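Local coordinates for protein MlnE (Bacillus amyloliquefaciens subsp. plantarum, PDB 5D2E) that carries the N-terminal B-type ketoreductase of the macrolactin assembly line, which binds NADP and probably reduces beta-keto groups of the growing polyketide, at residues K146-S151 with K384-V389; Y153-M158 with N189-F194; Y175-E178 with V184-I187. All blocks are in the same frame, centred on the assembly; numbering follows the deposited sequence.

Contact 1 of 3, residues K146-S151 with K384-V389; sequences KQLNKS and KVFGTV. With NAP (NADP nicotinamide-adenine-dinucleotide phosphate), chain B.
L148 and F386 form a small, buried apolar contact between helix 141-164 and the start of helix 386-394, with V385 on its margin. The leucine and the ring approach from opposite directions. L148 has CG beside its backbone N (chi1 -71°), and its CD1 branch does the touching: it comes obliquely onto the outer end of the F386 ring, 3.6 Å from CZ and 3.8 Å from CE2 of that residue. L148 CD1 also lies 4.5 Å from V385 CG1, the looser of the two approaches. With the nearest CA atoms, those of L148 and V385, 9.9 Å apart, the backbones stay well separated and side-chain ends alone bridge the gap.

Ketoreductases of modular synthases pair two Rossmann-like halves, a structural one and a catalytic one that holds the cofactor. The contact joins them: 146-151 belongs to the first and 384-389 to the second, while F423 of helix 419-437 also packs on L148.

On the cofactor side, K384 reaches NADP through a chain bent at its last torsion (chi4 -68°). Its NZ donates to O3D of the nicotinamide ribose at 2.7 Å and, weakly, to O2D at 3.2 Å; N425 OD1 is a further partner. T388 OG1 bonds to K384 O at 2.7 Å from above the carbonyl plane, tying the lysine's backbone to the first turn of helix 386-394.

Contact 2 of 3, residues Y153-M158 with N189-F194; sequences YSLFQM and NAVESF
A chi1 of 180° sets the F194 ring opposite its backbone N and sends it from helix 186-201 toward helix 141-164, where L155 and F156 receive it. L155 has CG beside its own backbone N (chi1 -76°), an orientation that points the branch toward V191, where CD1 reaches it. The leucine thus serves two neighbours with different parts of its side chain: CB lies 4.0 Å from F194 CE2, while CD1 meets V191 CG1 at 3.4 Å, the two branches meeting at a slant, closer than ordinary van der Waals contact and so a tight point. The outer end of the F194 ring also comes to F156: F194 CZ is 4.1 Å from F156 CA and 4.3 Å from F156 CB. Both approaches to that ring are oblique, and F156 turns its own ring away, onto I369, K372 and I377, leaving the base of its side chain to F194.

The two segments run in nearly the same direction, their axes 27° apart and 11.5 Å from each other at closest approach. At this spacing the contact is made almost wholly by side chains; F156 CA is the one backbone atom that takes part. Helix 186-201 is kinked here: the N of S193 bonds to A190 O at 3.0 Å and that of E192 only weakly to N189 O, three residues back in both cases.

These are two successive helices of the structural, Rossmann-like half of the ketoreductase, following the parallel strands 127-133 and 171-180. S154 OG ties helix 141-164 to H130 of the first strand, and L155 packs on Y175 of the second; beyond V191 and F194, helix 419-437 closes in through F423 and S419.

Contact 3 of 3, residues Y175-E178 with V184-I187; sequences YLYE and VQPI
Q185 lays the root of its side chain against the ring of Y177, with CB 4.0 Å from CE2 of the tyrosine in an oblique approach. The two side chains run past one another, each heading the other way, and their flat ends are nearly perpendicular, the ring and amide planes 85° apart, so this is no amide-ring stack. A bend at chi2 (-75°) folds the amide of Q185 back toward the end of strand 171-180. There NE2 donates to E178 O at 3.1 Å, with a moderately bent N-H...O angle of 146° and the acceptor somewhat out of the amide plane. CG of Q185 packs beside the same carbonyl, 3.6 Å from E178 O. The glutamate contributes its backbone, its side chain leading away.

Q185 holds the N-cap position of helix 186-201, which follows strand 171-180 in a beta-alpha-beta unit running on to strand 205-214. The contact therefore closes the short connection at the C-terminal end of the strand, where the chain turns back into its helix. Further up the strand, Y175 OH bonds to Y188 O and Y177 OH makes weak bonds to N189 and E211, so tyrosines reach both the first turn of the helix and the next strand.

NE2 has its stronger partner in G135 O, just beyond strand 127-133, and E178 O shares the donor; Q147 NE2 donates to OE1. This is consistent with one flip state of the buried amide, NE2 facing two carbonyls and OE1 a donor, and a single side chain links two strand-end regions to helix 141-164.

How the contacts relate
All three contacts are buried, and none is a surface patch. Contacts 1 and 2 are purely apolar where their segments meet and draw on successive turns of helix 141-164; contacts 2 and 3 share helix 186-201. Contact 3 differs in chemistry: at the end of a strand, it combines packing on a tyrosine ring with an amide bonded to a backbone carbonyl, and the same amide also ties contact 3 to contact 1. Contacts 2 and 3 lie within the structural half of the ketoreductase, whereas contact 1 crosses to the cofactor-binding half. Along the chain, contact 3 is nested within contact 2, and contact 2 within contact 1.

Contact 1 of 3, residues K146-S151 with K384-V389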
loop_
_atom_site.group_PDB
_atom_site.type_symbol
_atom_site.label_atom_id
_atom_site.label_comp_id
_atom_site.label_asym_id
_atom_site.label_seq_id
_atom_site.Cartn_x
_atom_site.Cartn_y
_atom_site.Cartn_z
ATOM N N LYS A 146 7.964 12.915 -7.677
ATOM C CA LYS A 146 7.459 14.137 -7.009
ATOM C C LYS A 146 6.406 13.812 -5.988
ATOM O O LYS A 146 6.437 14.393 -4.875
ATOM C CB LYS A 146 6.912 15.146 -7.996
ATOM C CG LYS A 146 8.021 15.623 -8.907
ATOM C CD LYS A 146 7.648 16.795 -9.813
ATOM C CE LYS A 146 8.951 17.281 -10.490
ATOM N NZ LYS A 146 8.776 17.804 -11.874
ATOM N N GLN A 147 5.493 12.877 -6.330
ATOM C CA GLN A 147 4.433 12.522 -5.367
ATOM C C GLN A 147 5.048 11.877 -4.097
ATOM O O GLN A 147 4.671 12.197 -2.980
ATOM C CB GLN A 147 3.378 11.637 -5.965
ATOM C CG GLN A 147 2.502 12.326 -7.055
ATOM C CD GLN A 147 1.198 11.604 -7.224
ATOM O OE1 GLN A 147 1.153 10.355 -7.140
ATOM N NE2 GLN A 147 0.133 12.350 -7.334
ATOM N N LEU A 148 6.045 11.017 -4.294
ATOM C CA LEU A 148 6.689 10.350 -3.148
ATOM C C LEU A 148 7.413 11.382 -2.300
ATOM O O LEU A 148 7.332 11.356 -1.043
ATOM C CB LEU A 148 7.626 9.271 -3.636
ATOM C CG LEU A 148 6.944 8.032 -4.238
ATOM C CD1 LEU A 148 7.952 7.273 -5.100
ATOM C CD2 LEU A 148 6.426 7.153 -3.109
ATOM N N ASN A 149 8.063 12.346 -2.939
ATOM C CA ASN A 149 8.689 13.423 -2.118
ATOM C C ASN A 149 7.726 14.277 -1.311
ATOM O O ASN A 149 8.048 14.672 -0.197
ATOM C CB ASN A 149 9.598 14.287 -2.968
ATOM C CG ASN A 149 10.856 13.569 -3.292
ATOM O OD1 ASN A 149 11.232 12.605 -2.615
ATOM N ND2 ASN A 149 11.504 13.978 -4.350
ATOM N N LYS A 150 6.537 14.512 -1.857
ATOM C CA LYS A 150 5.508 15.260 -1.170
ATOM C C LYS A 150 4.833 14.491 -0.077
ATOM O O LYS A 150 4.144 15.089 0.739
ATOM C CB LYS A 150 4.475 15.734 -2.180
ATOM C CG LYS A 150 4.968 16.877 -3.133
ATOM C CD LYS A 150 3.905 17.070 -4.232
ATOM C CE LYS A 150 3.829 18.389 -4.975
ATOM N NZ LYS A 150 5.099 18.679 -5.655
ATOM N N SER A 151 5.022 13.174 -0.009
ATOM C CA SER A 151 4.203 12.375 0.864
ATOM C C SER A 151 5.116 11.498 1.734
ATOM O O SER A 151 5.586 11.933 2.774
ATOM C CB SER A 151 3.167 11.551 0.085
ATOM O OG SER A 151 3.742 10.738 -0.967
ATOM N N LYS A 384 7.491 -2.742 -5.697
ATOM C CA LYS A 384 6.055 -2.721 -5.442
ATOM C C LYS A 384 5.416 -1.363 -5.825
ATOM O O LYS A 384 4.245 -1.282 -6.103
ATOM C CB LYS A 384 5.806 -3.054 -3.972
ATOM C CG LYS A 384 5.960 -4.535 -3.658
ATOM C CD LYS A 384 5.946 -4.828 -2.226
ATOM C CE LYS A 384 6.140 -6.321 -1.936
ATOM N NZ LYS A 384 4.995 -7.126 -2.380
ATOM N N VAL A 385 6.180 -0.281 -5.781
ATOM C CA VAL A 385 5.669 1.025 -6.252
ATOM C C VAL A 385 6.003 1.184 -7.720
ATOM O O VAL A 385 5.128 1.014 -8.559
ATOM C CB VAL A 385 6.114 2.169 -5.371
ATOM C CG1 VAL A 385 5.628 3.519 -5.958
ATOM C CG2 VAL A 385 5.602 1.942 -3.972
ATOM N N PHE A 386 7.273 1.378 -8.049
ATOM C CA PHE A 386 7.672 1.579 -9.448
ATOM C C PHE A 386 7.496 0.341 -10.292
ATOM O O PHE A 386 6.981 0.400 -11.424
ATOM C CB PHE A 386 9.119 2.045 -9.512
ATOM C CG PHE A 386 9.315 3.408 -8.969
ATOM C CD1 PHE A 386 9.050 4.507 -9.771
ATOM C CD2 PHE A 386 9.736 3.609 -7.679
ATOM C CE1 PHE A 386 9.243 5.767 -9.302
ATOM C CE2 PHE A 386 9.952 4.895 -7.200
ATOM C CZ PHE A 386 9.671 5.973 -8.020
ATOM N N GLY A 387 7.879 -0.808 -9.746
ATOM C CA GLY A 387 7.805 -2.062 -10.507
ATOM C C GLY A 387 6.406 -2.391 -10.981
ATOM O O GLY A 387 6.193 -2.717 -12.136
ATOM N N THR A 388 5.462 -2.284 -10.065
ATOM C CA THR A 388 4.067 -2.511 -10.389
ATOM C C THR A 388 3.625 -1.623 -11.548
ATOM O O THR A 388 2.953 -2.087 -12.480
ATOM C CB THR A 388 3.218 -2.231 -9.159
ATOM O OG1 THR A 388 3.672 -3.020 -8.066
ATOM C CG2 THR A 388 1.767 -2.559 -9.413
ATOM N N VAL A 389 4.002 -0.341 -11.471
ATOM C CA VAL A 389 3.562 0.637 -12.483
ATOM C C VAL A 389 4.194 0.313 -13.810
ATOM O O VAL A 389 3.533 0.383 -14.851
ATOM C CB VAL A 389 3.810 2.103 -12.021
ATOM C CG1 VAL A 389 3.471 3.124 -13.103
ATOM C CG2 VAL A 389 2.945 2.398 -10.753
HETATM P PA NAP B . 11.107 -13.982 -1.586
HETATM O O1A NAP B . 11.350 -15.515 -1.592
HETATM O O2A NAP B . 12.188 -12.979 -1.227
HETATM O O5B NAP B . 10.714 -13.685 -3.117
HETATM C C5B NAP B . 10.640 -12.338 -3.565
HETATM C C4B NAP B . 11.436 -12.343 -4.846
HETATM O O4B NAP B . 11.412 -11.001 -5.380
HETATM C C3B NAP B . 12.939 -12.701 -4.682
HETATM O O3B NAP B . 13.228 -13.955 -5.309
HETATM C C2B NAP B . 13.681 -11.576 -5.422
HETATM O O2B NAP B . 14.707 -12.087 -6.226
HETATM C C1B NAP B . 12.543 -10.888 -6.214
HETATM N N9A NAP B . 12.748 -9.465 -6.449
HETATM C C8A NAP B . 12.985 -8.469 -5.511
HETATM N N7A NAP B . 13.185 -7.250 -6.122
HETATM C C5A NAP B . 12.998 -7.451 -7.443
HETATM C C6A NAP B . 13.059 -6.630 -8.631
HETATM N N6A NAP B . 13.305 -5.289 -8.466
HETATM N N1A NAP B . 12.895 -7.251 -9.884
HETATM C C2A NAP B . 12.651 -8.572 -9.967
HETATM N N3A NAP B . 12.582 -9.401 -8.889
HETATM C C4A NAP B . 12.749 -8.917 -7.653
HETATM O O3 NAP B . 9.790 -13.616 -0.697
HETATM P PN NAP B . 8.398 -14.449 -0.629
HETATM O O1N NAP B . 8.174 -14.954 0.785
HETATM O O2N NAP B . 8.352 -15.269 -1.892
HETATM O O5D NAP B . 7.229 -13.352 -0.839
HETATM C C5D NAP B . 6.923 -13.015 -2.223
HETATM C C4D NAP B . 5.919 -11.858 -2.323
HETATM O O4D NAP B . 4.768 -12.074 -1.519
HETATM C C3D NAP B . 6.574 -10.572 -1.803
HETATM O O3D NAP B . 6.252 -9.509 -2.682
HETATM C C2D NAP B . 6.003 -10.376 -0.411
HETATM O O2D NAP B . 5.999 -8.979 -0.002
HETATM C C1D NAP B . 4.604 -11.052 -0.492
HETATM N N1N NAP B . 4.206 -11.558 0.846
HETATM C C2N NAP B . 4.791 -12.688 1.390
HETATM C C3N NAP B . 4.464 -13.210 2.655
HETATM C C7N NAP B . 5.129 -14.493 3.228
HETATM O O7N NAP B . 4.863 -14.880 4.369
HETATM N N7N NAP B . 5.987 -15.247 2.527
HETATM C C4N NAP B . 3.511 -12.507 3.405
HETATM C C5N NAP B . 2.950 -11.338 2.873
HETATM C C6N NAP B . 3.290 -10.888 1.583
HETATM P P2B NAP B . 16.029 -11.228 -6.694
HETATM O O1X NAP B . 16.768 -10.743 -5.454
HETATM O O2X NAP B . 16.844 -12.215 -7.588
HETATM O O3X NAP B . 15.491 -10.062 -7.476
#

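Contact 2 of 3, residues Y153-M158 with N189-F194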
loop_
_atom_site.group_PDB
_atom_site.type_symbol
_atom_site.label_atom_id
_atom_site.label_comp_id
_atom_site.label_asym_id
_atom_site.label_seq_id
_atom_site.Cartn_x
_atom_site.Cartn_y
_atom_site.Cartn_z
ATOM N N TYR A 153 8.351 10.519 1.599
ATOM C CA TYR A 153 9.646 10.970 2.018
ATOM C C TYR A 153 9.610 12.203 2.945
ATOM O O TYR A 153 10.352 12.265 3.917
ATOM C CB TYR A 153 10.607 11.144 0.859
ATOM C CG TYR A 153 11.011 9.812 0.209
ATOM C CD1 TYR A 153 11.754 8.879 0.900
ATOM C CD2 TYR A 153 10.668 9.512 -1.085
ATOM C CE1 TYR A 153 12.117 7.646 0.309
ATOM C CE2 TYR A 153 11.014 8.290 -1.682
ATOM C CZ TYR A 153 11.748 7.380 -0.997
ATOM O OH TYR A 153 12.059 6.207 -1.615
ATOM N N SER A 154 8.718 13.131 2.674
ATOM C CA SER A 154 8.599 14.307 3.502
ATOM C C SER A 154 8.184 13.851 4.905
ATOM O O SER A 154 8.691 14.312 5.930
ATOM C CB SER A 154 7.497 15.246 2.942
ATOM O OG SER A 154 7.278 16.255 3.961
ATOM N N LEU A 155 7.250 12.932 4.970
ATOM C CA LEU A 155 6.799 12.418 6.272
ATOM C C LEU A 155 7.882 11.643 6.997
ATOM O O LEU A 155 7.978 11.739 8.203
ATOM C CB LEU A 155 5.531 11.559 6.121
ATOM C CG LEU A 155 4.188 12.295 5.899
ATOM C CD1 LEU A 155 3.168 11.279 5.473
ATOM C CD2 LEU A 155 3.698 13.140 7.093
ATOM N N PHE A 156 8.649 10.861 6.259
ATOM C CA PHE A 156 9.763 10.154 6.869
ATOM C C PHE A 156 10.756 11.161 7.466
ATOM O O PHE A 156 11.114 11.009 8.647
ATOM C CB PHE A 156 10.438 9.300 5.845
ATOM C CG PHE A 156 11.831 8.934 6.201
ATOM C CD1 PHE A 156 12.073 8.050 7.238
ATOM C CD2 PHE A 156 12.871 9.463 5.501
ATOM C CE1 PHE A 156 13.371 7.720 7.583
ATOM C CE2 PHE A 156 14.153 9.140 5.840
ATOM C CZ PHE A 156 14.401 8.249 6.864
ATOM N N GLN A 157 11.147 12.186 6.688
ATOM C CA GLN A 157 12.054 13.206 7.208
ATOM C C GLN A 157 11.453 13.882 8.468
ATOM O O GLN A 157 12.156 14.124 9.486
ATOM C CB GLN A 157 12.467 14.241 6.184
ATOM C CG GLN A 157 13.180 13.749 4.918
ATOM C CD GLN A 157 14.508 13.038 5.148
ATOM O OE1 GLN A 157 15.125 12.432 4.226
ATOM N NE2 GLN A 157 14.999 13.168 6.353
ATOM N N MET A 158 10.157 14.188 8.409
ATOM C CA MET A 158 9.510 14.905 9.470
ATOM C C MET A 158 9.474 14.070 10.733
ATOM O O MET A 158 9.870 14.531 11.786
ATOM C CB MET A 158 8.100 15.301 9.052
ATOM C CG MET A 158 7.345 16.033 10.160
ATOM S SD MET A 158 5.550 16.085 9.870
ATOM C CE MET A 158 5.142 14.412 10.427
ATOM N N ASN A 189 -2.769 7.742 -1.259
ATOM C CA ASN A 189 -3.680 6.901 -0.468
ATOM C C ASN A 189 -2.880 5.850 0.397
ATOM O O ASN A 189 -3.227 5.551 1.529
ATOM C CB ASN A 189 -4.622 6.182 -1.465
ATOM C CG ASN A 189 -5.479 5.138 -0.801
ATOM O OD1 ASN A 189 -5.248 3.941 -0.995
ATOM N ND2 ASN A 189 -6.402 5.564 -0.005
ATOM N N ALA A 190 -1.740 5.433 -0.118
ATOM C CA ALA A 190 -0.890 4.422 0.581
ATOM C C ALA A 190 -0.230 4.946 1.858
ATOM O O ALA A 190 0.163 4.176 2.739
ATOM C CB ALA A 190 0.123 3.814 -0.363
ATOM N N VAL A 191 -0.147 6.260 2.012
ATOM C CA VAL A 191 0.406 6.834 3.219
ATOM C C VAL A 191 -0.247 6.392 4.490
ATOM O O VAL A 191 0.441 6.283 5.473
ATOM C CB VAL A 191 0.404 8.370 3.117
ATOM C CG1 VAL A 191 0.786 9.037 4.409
ATOM C CG2 VAL A 191 1.304 8.821 1.967
ATOM N N GLU A 192 -1.532 6.083 4.457
ATOM C CA GLU A 192 -2.229 5.601 5.593
ATOM C C GLU A 192 -1.502 4.384 6.227
ATOM O O GLU A 192 -1.405 4.309 7.439
ATOM C CB GLU A 192 -3.635 5.178 5.209
ATOM C CG GLU A 192 -4.433 4.599 6.369
ATOM C CD GLU A 192 -5.567 3.660 5.917
ATOM O OE1 GLU A 192 -5.651 3.317 4.705
ATOM O OE2 GLU A 192 -6.375 3.265 6.790
ATOM N N SER A 193 -1.023 3.463 5.382
ATOM C CA SER A 193 -0.318 2.231 5.830
ATOM C C SER A 193 0.981 2.616 6.535
ATOM O O SER A 193 1.279 2.095 7.556
ATOM C CB SER A 193 0.029 1.391 4.628
ATOM O OG SER A 193 -1.106 1.014 3.905
ATOM N N PHE A 194 1.695 3.633 6.028
ATOM C CA PHE A 194 2.891 4.180 6.692
ATOM C C PHE A 194 2.515 4.778 8.054
ATOM O O PHE A 194 3.162 4.495 9.063
ATOM C CB PHE A 194 3.518 5.233 5.747
ATOM C CG PHE A 194 4.728 5.892 6.257
ATOM C CD1 PHE A 194 5.977 5.291 6.080
ATOM C CD2 PHE A 194 4.643 7.121 6.880
ATOM C CE1 PHE A 194 7.112 5.880 6.584
ATOM C CE2 PHE A 194 5.772 7.733 7.376
ATOM C CZ PHE A 194 7.006 7.094 7.223
#

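Contact 3 of 3, residues Y175-E178 with V184-I187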
loop_
_atom_site.group_PDB
_atom_site.type_symbol
_atom_site.label_atom_id
_atom_site.label_comp_id
_atom_site.label_asym_id
_atom_site.label_seq_id
_atom_site.Cartn_x
_atom_site.Cartn_y
_atom_site.Cartn_z
ATOM N N TYR A 175 -2.522 14.176 8.067
ATOM C CA TYR A 175 -2.008 14.146 6.741
ATOM C C TYR A 175 -3.179 14.281 5.779
ATOM O O TYR A 175 -4.115 13.526 5.859
ATOM C CB TYR A 175 -1.265 12.843 6.524
ATOM C CG TYR A 175 -1.060 12.475 5.098
ATOM C CD1 TYR A 175 -0.125 13.113 4.294
ATOM C CD2 TYR A 175 -1.863 11.488 4.511
ATOM C CE1 TYR A 175 -0.018 12.780 2.937
ATOM C CE2 TYR A 175 -1.742 11.161 3.167
ATOM C CZ TYR A 175 -0.830 11.793 2.397
ATOM O OH TYR A 175 -0.751 11.350 1.074
ATOM N N LEU A 176 -3.085 15.256 4.854
ATOM C CA LEU A 176 -4.087 15.569 3.852
ATOM C C LEU A 176 -3.543 15.446 2.456
ATOM O O LEU A 176 -2.420 15.797 2.192
ATOM C CB LEU A 176 -4.595 17.017 3.992
ATOM C CG LEU A 176 -4.923 17.487 5.401
ATOM C CD1 LEU A 176 -5.258 18.972 5.514
ATOM C CD2 LEU A 176 -6.058 16.652 5.902
ATOM N N TYR A 177 -4.386 14.937 1.562
ATOM C CA TYR A 177 -4.101 14.925 0.160
ATOM C C TYR A 177 -5.381 15.185 -0.635
ATOM O O TYR A 177 -6.473 14.880 -0.174
ATOM C CB TYR A 177 -3.496 13.624 -0.328
ATOM C CG TYR A 177 -4.330 12.394 -0.260
ATOM C CD1 TYR A 177 -4.435 11.672 0.930
ATOM C CD2 TYR A 177 -5.034 11.926 -1.393
ATOM C CE1 TYR A 177 -5.175 10.507 0.997
ATOM C CE2 TYR A 177 -5.767 10.753 -1.332
ATOM C CZ TYR A 177 -5.847 10.065 -0.130
ATOM O OH TYR A 177 -6.587 8.926 -0.039
ATOM N N GLU A 178 -5.189 15.691 -1.848
ATOM C CA GLU A 178 -6.279 16.014 -2.726
ATOM C C GLU A 178 -6.490 14.905 -3.735
ATOM O O GLU A 178 -5.553 14.248 -4.196
ATOM C CB GLU A 178 -6.021 17.267 -3.518
ATOM C CG GLU A 178 -5.928 18.527 -2.683
ATOM C CD GLU A 178 -5.660 19.743 -3.560
ATOM O OE1 GLU A 178 -5.364 19.604 -4.775
ATOM O OE2 GLU A 178 -5.816 20.813 -3.038
ATOM N N VAL A 184 -7.602 8.913 -9.353
ATOM C CA VAL A 184 -7.054 8.027 -8.338
ATOM C C VAL A 184 -5.705 8.555 -7.848
ATOM O O VAL A 184 -4.956 9.155 -8.593
ATOM C CB VAL A 184 -6.874 6.595 -8.901
ATOM C CG1 VAL A 184 -8.234 6.050 -9.285
ATOM C CG2 VAL A 184 -5.909 6.579 -10.081
ATOM N N GLN A 185 -5.394 8.263 -6.595
ATOM C CA GLN A 185 -4.127 8.656 -5.957
ATOM C C GLN A 185 -3.499 7.453 -5.194
ATOM O O GLN A 185 -3.547 7.393 -3.953
ATOM C CB GLN A 185 -4.376 9.801 -5.014
ATOM C CG GLN A 185 -4.733 11.124 -5.688
ATOM C CD GLN A 185 -3.559 11.850 -6.334
ATOM O OE1 GLN A 185 -2.603 11.247 -6.786
ATOM N NE2 GLN A 185 -3.686 13.169 -6.428
ATOM N N PRO A 186 -2.947 6.498 -5.935
ATOM C CA PRO A 186 -2.393 5.276 -5.317
ATOM C C PRO A 186 -1.263 5.539 -4.378
ATOM O O PRO A 186 -1.204 4.912 -3.348
ATOM C CB PRO A 186 -1.926 4.420 -6.491
ATOM C CG PRO A 186 -2.381 5.089 -7.722
ATOM C CD PRO A 186 -2.906 6.459 -7.412
ATOM N N ILE A 187 -0.427 6.509 -4.701
ATOM C CA ILE A 187 0.687 6.885 -3.830
ATOM C C ILE A 187 0.178 7.614 -2.590
ATOM O O ILE A 187 0.396 7.171 -1.423
ATOM C CB ILE A 187 1.740 7.681 -4.589
ATOM C CG1 ILE A 187 2.429 6.783 -5.570
ATOM C CG2 ILE A 187 2.767 8.307 -3.675
ATOM C CD1 ILE A 187 3.443 7.455 -6.476
#